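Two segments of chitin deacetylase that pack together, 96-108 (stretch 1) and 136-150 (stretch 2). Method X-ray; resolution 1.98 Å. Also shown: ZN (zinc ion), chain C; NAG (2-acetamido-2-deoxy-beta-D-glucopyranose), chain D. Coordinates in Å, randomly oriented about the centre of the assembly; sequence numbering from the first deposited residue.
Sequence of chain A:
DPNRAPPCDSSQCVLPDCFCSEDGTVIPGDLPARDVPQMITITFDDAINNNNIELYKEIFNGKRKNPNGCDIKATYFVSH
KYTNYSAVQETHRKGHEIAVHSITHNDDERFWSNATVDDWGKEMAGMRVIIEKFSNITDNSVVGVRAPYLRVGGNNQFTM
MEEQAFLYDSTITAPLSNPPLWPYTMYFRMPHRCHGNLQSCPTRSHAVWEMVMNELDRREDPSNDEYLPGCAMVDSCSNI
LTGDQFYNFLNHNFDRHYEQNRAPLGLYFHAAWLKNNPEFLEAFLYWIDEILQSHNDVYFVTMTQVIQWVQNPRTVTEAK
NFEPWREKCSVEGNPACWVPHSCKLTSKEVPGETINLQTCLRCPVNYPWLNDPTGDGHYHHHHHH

Stretch 1, residues 96-108: HEIAVHSITHNDD
Stretch 2, residues 136-150: NITDNSVVGVRAPYL

Two segments of one chain meet through a short parallel β bridge that runs on into a zinc site, where the second stretch contacts two zinc-binding histidines of the first. Strand 97-100 lies beside 144-145, both extended (Val 100 phi/psi -106/146, Val 145 -133/138), with Ala 99 opposite Gly 144 (CA-CA 4.7 Å), Val 100 opposite Val 145 (5.0 Å) and His 101 opposite Arg 146 (5.2 Å). Val 100 N donates to Gly 144 O, and Arg 146 N to Val 100 O, both at 3.0 Å. Glycine suits 144: a CB there would sit 3.4 Å from Ala 99 CB. Val 100 (m) sets CG1 3.7 Å from Val 142 CG1 (t) and CG2 3.7 Å from Val 145 CG2 (t), branched apolar side chains packing together. Before the bridge, where no direct hydrogen bond joins the stretches, water 2 accepts from Ile 98 N (2.8 Å) and donates to Ser 141 O (3.1 Å).

His 101 (t, chi2 45°) uses both ring nitrogens: ND1 donates to Arg 146 O at 2.7 Å, while NE2 binds zinc at 2.1 Å. His 105 (t, chi2 -80°), at phi/psi 49/37, also binds zinc through NE2 at 2.1 Å. Pro 148 CB lies 3.9 Å from the centroid of the His 105 ring, over its face, while His 105 ND1 makes a weak 3.2 Å hydrogen bond to Tyr 149 OH.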

# COMPACT_ATOMS: atom_id res chain seq x y z
N HIS A 96 6.06 -9.76 -4.17
CA HIS A 96 5.15 -8.74 -3.70
C HIS A 96 5.80 -7.94 -2.58
O HIS A 96 6.72 -8.41 -1.90
CB HIS A 96 3.84 -9.37 -3.23
CG HIS A 96 3.20 -10.23 -4.28
ND1 HIS A 96 2.54 -9.70 -5.37
CD2 HIS A 96 3.16 -11.57 -4.42
CE1 HIS A 96 2.10 -10.69 -6.13
NE2 HIS A 96 2.47 -11.83 -5.58
N GLU A 97 5.35 -6.71 -2.41
CA GLU A 97 5.93 -5.82 -1.42
C GLU A 97 5.23 -6.02 -0.08
O GLU A 97 4.01 -6.16 -0.03
CB GLU A 97 5.79 -4.36 -1.86
CG GLU A 97 6.28 -3.38 -0.79
CD GLU A 97 6.33 -1.93 -1.25
OE1 GLU A 97 6.05 -1.67 -2.44
OE2 GLU A 97 6.68 -1.06 -0.41
N ILE A 98 6.01 -6.03 1.00
CA ILE A 98 5.47 -6.11 2.35
C ILE A 98 5.68 -4.76 3.01
O ILE A 98 6.80 -4.26 3.05
CB ILE A 98 6.16 -7.21 3.18
CG1 ILE A 98 5.97 -8.57 2.51
CG2 ILE A 98 5.59 -7.22 4.63
CD1 ILE A 98 4.51 -9.00 2.34
N ALA A 99 4.59 -4.17 3.51
CA ALA A 99 4.63 -2.88 4.21
C ALA A 99 3.93 -3.06 5.55
O ALA A 99 3.34 -4.11 5.83
CB ALA A 99 3.94 -1.77 3.38
N VAL A 100 3.97 -2.03 6.43
CA VAL A 100 3.46 -2.20 7.79
C VAL A 100 2.13 -1.48 7.95
O VAL A 100 1.90 -0.40 7.39
CB VAL A 100 4.45 -1.76 8.88
CG1 VAL A 100 5.80 -2.47 8.71
CG2 VAL A 100 4.63 -0.24 8.92
N HIS A 101 1.27 -2.08 8.77
CA HIS A 101 -0.08 -1.62 9.07
C HIS A 101 -0.32 -1.69 10.58
O HIS A 101 -1.45 -1.89 11.03
CB HIS A 101 -1.09 -2.47 8.29
CG HIS A 101 -2.49 -1.93 8.27
ND1 HIS A 101 -2.79 -0.61 8.04
CD2 HIS A 101 -3.69 -2.57 8.40
CE1 HIS A 101 -4.10 -0.45 8.04
NE2 HIS A 101 -4.67 -1.62 8.27
N SER A 102 0.77 -1.58 11.37
CA SER A 102 0.82 -1.51 12.83
C SER A 102 0.80 -2.87 13.54
O SER A 102 0.43 -3.90 12.95
CB SER A 102 -0.29 -0.63 13.42
OG SER A 102 -1.46 -1.38 13.64
N ILE A 103 1.21 -2.88 14.80
CA ILE A 103 1.14 -4.09 15.63
C ILE A 103 -0.28 -4.33 16.12
O ILE A 103 -0.84 -5.42 15.95
CB ILE A 103 2.12 -3.97 16.82
CG1 ILE A 103 3.57 -4.06 16.31
CG2 ILE A 103 1.78 -5.05 17.90
CD1 ILE A 103 4.63 -3.85 17.42
N THR A 104 -0.90 -3.32 16.72
CA THR A 104 -2.16 -3.54 17.42
C THR A 104 -3.40 -3.34 16.55
O THR A 104 -4.45 -3.89 16.88
CB THR A 104 -2.31 -2.59 18.63
OG1 THR A 104 -2.55 -1.26 18.16
CG2 THR A 104 -1.06 -2.61 19.52
N HIS A 105 -3.31 -2.57 15.46
CA HIS A 105 -4.51 -2.17 14.71
C HIS A 105 -5.59 -1.62 15.66
O HIS A 105 -6.78 -1.89 15.50
CB HIS A 105 -5.06 -3.33 13.87
CG HIS A 105 -5.78 -2.89 12.63
ND1 HIS A 105 -7.09 -2.44 12.64
CD2 HIS A 105 -5.38 -2.84 11.34
CE1 HIS A 105 -7.47 -2.15 11.41
NE2 HIS A 105 -6.44 -2.36 10.60
N ASN A 106 -5.14 -0.90 16.68
CA ASN A 106 -5.99 -0.24 17.67
C ASN A 106 -7.20 0.41 17.02
O ASN A 106 -7.05 1.27 16.15
CB ASN A 106 -5.15 0.82 18.40
CG ASN A 106 -5.84 1.38 19.65
OD1 ASN A 106 -7.06 1.41 19.73
ND2 ASN A 106 -5.05 1.82 20.62
N ASP A 107 -8.41 -0.01 17.42
CA ASP A 107 -9.61 0.47 16.75
C ASP A 107 -10.13 1.77 17.34
O ASP A 107 -11.18 2.25 16.89
CB ASP A 107 -10.72 -0.59 16.77
CG ASP A 107 -11.20 -0.94 18.17
OD1 ASP A 107 -10.66 -0.42 19.18
OD2 ASP A 107 -12.11 -1.78 18.27
N ASP A 108 -9.41 2.36 18.28
CA ASP A 108 -9.73 3.68 18.82
C ASP A 108 -9.13 4.73 17.89
O ASP A 108 -7.93 5.01 17.95
CB ASP A 108 -9.18 3.81 20.24
CG ASP A 108 -9.65 5.07 20.93
OD1 ASP A 108 -10.31 5.90 20.27
OD2 ASP A 108 -9.35 5.23 22.13
N ASN A 136 12.09 -13.25 8.20
CA ASN A 136 13.50 -13.30 7.79
C ASN A 136 13.73 -12.47 6.53
O ASN A 136 14.23 -12.93 5.50
CB ASN A 136 13.95 -14.75 7.59
CG ASN A 136 15.47 -14.86 7.43
OD1 ASN A 136 16.21 -13.95 7.82
ND2 ASN A 136 15.93 -15.96 6.86
N ILE A 137 13.34 -11.21 6.61
CA ILE A 137 13.53 -10.27 5.52
C ILE A 137 14.71 -9.40 5.90
O ILE A 137 14.69 -8.70 6.92
CB ILE A 137 12.26 -9.45 5.25
CG1 ILE A 137 11.16 -10.40 4.74
CG2 ILE A 137 12.56 -8.30 4.25
CD1 ILE A 137 9.77 -9.75 4.59
N THR A 138 15.79 -9.50 5.11
CA THR A 138 17.05 -8.88 5.48
C THR A 138 17.49 -7.79 4.51
O THR A 138 18.55 -7.20 4.72
CB THR A 138 18.16 -9.95 5.57
OG1 THR A 138 18.20 -10.68 4.34
CG2 THR A 138 17.85 -10.93 6.71
N ASP A 139 16.72 -7.51 3.45
CA ASP A 139 17.16 -6.57 2.43
C ASP A 139 16.61 -5.17 2.62
O ASP A 139 16.62 -4.38 1.67
CB ASP A 139 16.80 -7.11 1.04
CG ASP A 139 15.29 -7.23 0.84
OD1 ASP A 139 14.52 -7.04 1.82
OD2 ASP A 139 14.88 -7.49 -0.31
N ASN A 140 16.08 -4.85 3.81
CA ASN A 140 15.57 -3.51 4.13
C ASN A 140 14.49 -3.02 3.15
O ASN A 140 14.36 -1.82 2.89
CB ASN A 140 16.71 -2.49 4.21
CG ASN A 140 17.74 -2.89 5.23
OD1 ASN A 140 18.87 -3.20 4.88
ND2 ASN A 140 17.34 -2.93 6.49
N SER A 141 13.68 -3.95 2.64
CA SER A 141 12.63 -3.62 1.68
C SER A 141 11.25 -3.40 2.30
O SER A 141 10.30 -3.08 1.58
CB SER A 141 12.55 -4.72 0.62
OG SER A 141 12.23 -5.98 1.20
N VAL A 142 11.11 -3.54 3.62
CA VAL A 142 9.88 -3.18 4.32
C VAL A 142 9.96 -1.68 4.64
O VAL A 142 10.62 -1.28 5.59
CB VAL A 142 9.69 -4.03 5.59
CG1 VAL A 142 8.42 -3.63 6.34
CG2 VAL A 142 9.71 -5.55 5.24
N VAL A 143 9.32 -0.84 3.82
CA VAL A 143 9.64 0.59 3.85
C VAL A 143 8.39 1.47 3.85
O VAL A 143 8.49 2.69 3.99
CB VAL A 143 10.56 0.99 2.68
CG1 VAL A 143 11.82 0.12 2.65
CG2 VAL A 143 9.81 0.90 1.34
N GLY A 144 7.22 0.87 3.67
CA GLY A 144 5.98 1.63 3.61
C GLY A 144 5.12 1.50 4.85
O GLY A 144 5.22 0.52 5.60
N VAL A 145 4.25 2.50 5.07
CA VAL A 145 3.36 2.56 6.23
C VAL A 145 1.97 2.90 5.74
O VAL A 145 1.81 3.80 4.90
CB VAL A 145 3.83 3.63 7.24
CG1 VAL A 145 2.76 3.83 8.33
CG2 VAL A 145 5.16 3.23 7.88
N ARG A 146 0.96 2.23 6.30
CA ARG A 146 -0.43 2.68 6.20
C ARG A 146 -1.07 2.55 7.57
O ARG A 146 -1.04 1.46 8.16
CB ARG A 146 -1.22 1.87 5.17
CG ARG A 146 -2.71 2.25 5.10
CD ARG A 146 -3.38 1.58 3.88
NE ARG A 146 -3.00 2.19 2.61
CZ ARG A 146 -3.25 1.67 1.41
NH1 ARG A 146 -3.88 0.50 1.30
NH2 ARG A 146 -2.88 2.33 0.31
N ALA A 147 -1.65 3.64 8.06
CA ALA A 147 -2.24 3.65 9.40
C ALA A 147 -3.61 2.97 9.41
O ALA A 147 -4.38 3.10 8.46
CB ALA A 147 -2.39 5.08 9.93
N PRO A 148 -3.91 2.21 10.48
CA PRO A 148 -5.26 1.68 10.67
C PRO A 148 -6.32 2.77 10.55
O PRO A 148 -6.12 3.91 10.98
CB PRO A 148 -5.21 1.10 12.09
CG PRO A 148 -3.77 0.66 12.24
CD PRO A 148 -2.98 1.76 11.53
N TYR A 149 -7.44 2.39 9.93
CA TYR A 149 -8.60 3.24 9.67
C TYR A 149 -8.22 4.53 8.91
O TYR A 149 -8.97 5.51 8.93
CB TYR A 149 -9.37 3.52 10.98
CG TYR A 149 -9.55 2.22 11.76
CD1 TYR A 149 -10.56 1.32 11.42
CD2 TYR A 149 -8.64 1.85 12.74
CE1 TYR A 149 -10.69 0.09 12.10
CE2 TYR A 149 -8.75 0.61 13.41
CZ TYR A 149 -9.77 -0.24 13.08
OH TYR A 149 -9.89 -1.44 13.73
N LEU A 150 -7.07 4.51 8.23
CA LEU A 150 -6.54 5.66 7.48
C LEU A 150 -6.50 6.91 8.36
O LEU A 150 -6.79 8.02 7.90
CB LEU A 150 -7.34 5.90 6.20
CG LEU A 150 -7.44 4.69 5.24
CD1 LEU A 150 -8.20 5.07 3.96
CD2 LEU A 150 -6.04 4.22 4.85
ZN ZN C . -6.67 -2.26 8.52
C1 NAG D . 17.34 -16.17 6.66
C2 NAG D . 17.82 -17.30 7.60
C3 NAG D . 19.21 -17.83 7.19
C4 NAG D . 19.27 -18.13 5.70
C5 NAG D . 18.86 -16.88 4.94
C6 NAG D . 18.86 -17.07 3.44
C7 NAG D . 17.19 -17.43 9.98
C8 NAG D . 17.35 -16.80 11.33
N2 NAG D . 17.85 -16.83 8.98
O3 NAG D . 19.51 -19.00 7.93
O4 NAG D . 20.58 -18.53 5.32
O5 NAG D . 17.52 -16.54 5.31
O6 NAG D . 18.23 -18.29 3.07
O7 NAG D . 16.50 -18.43 9.79
O HOH W 1 7.21 -1.69 2.22
O HOH W 2 8.79 -5.59 0.67
O HOH W 3 -7.40 -0.08 8.52
O HOH W 4 -7.19 -1.32 6.49
O HOH W 5 -8.73 -2.87 8.55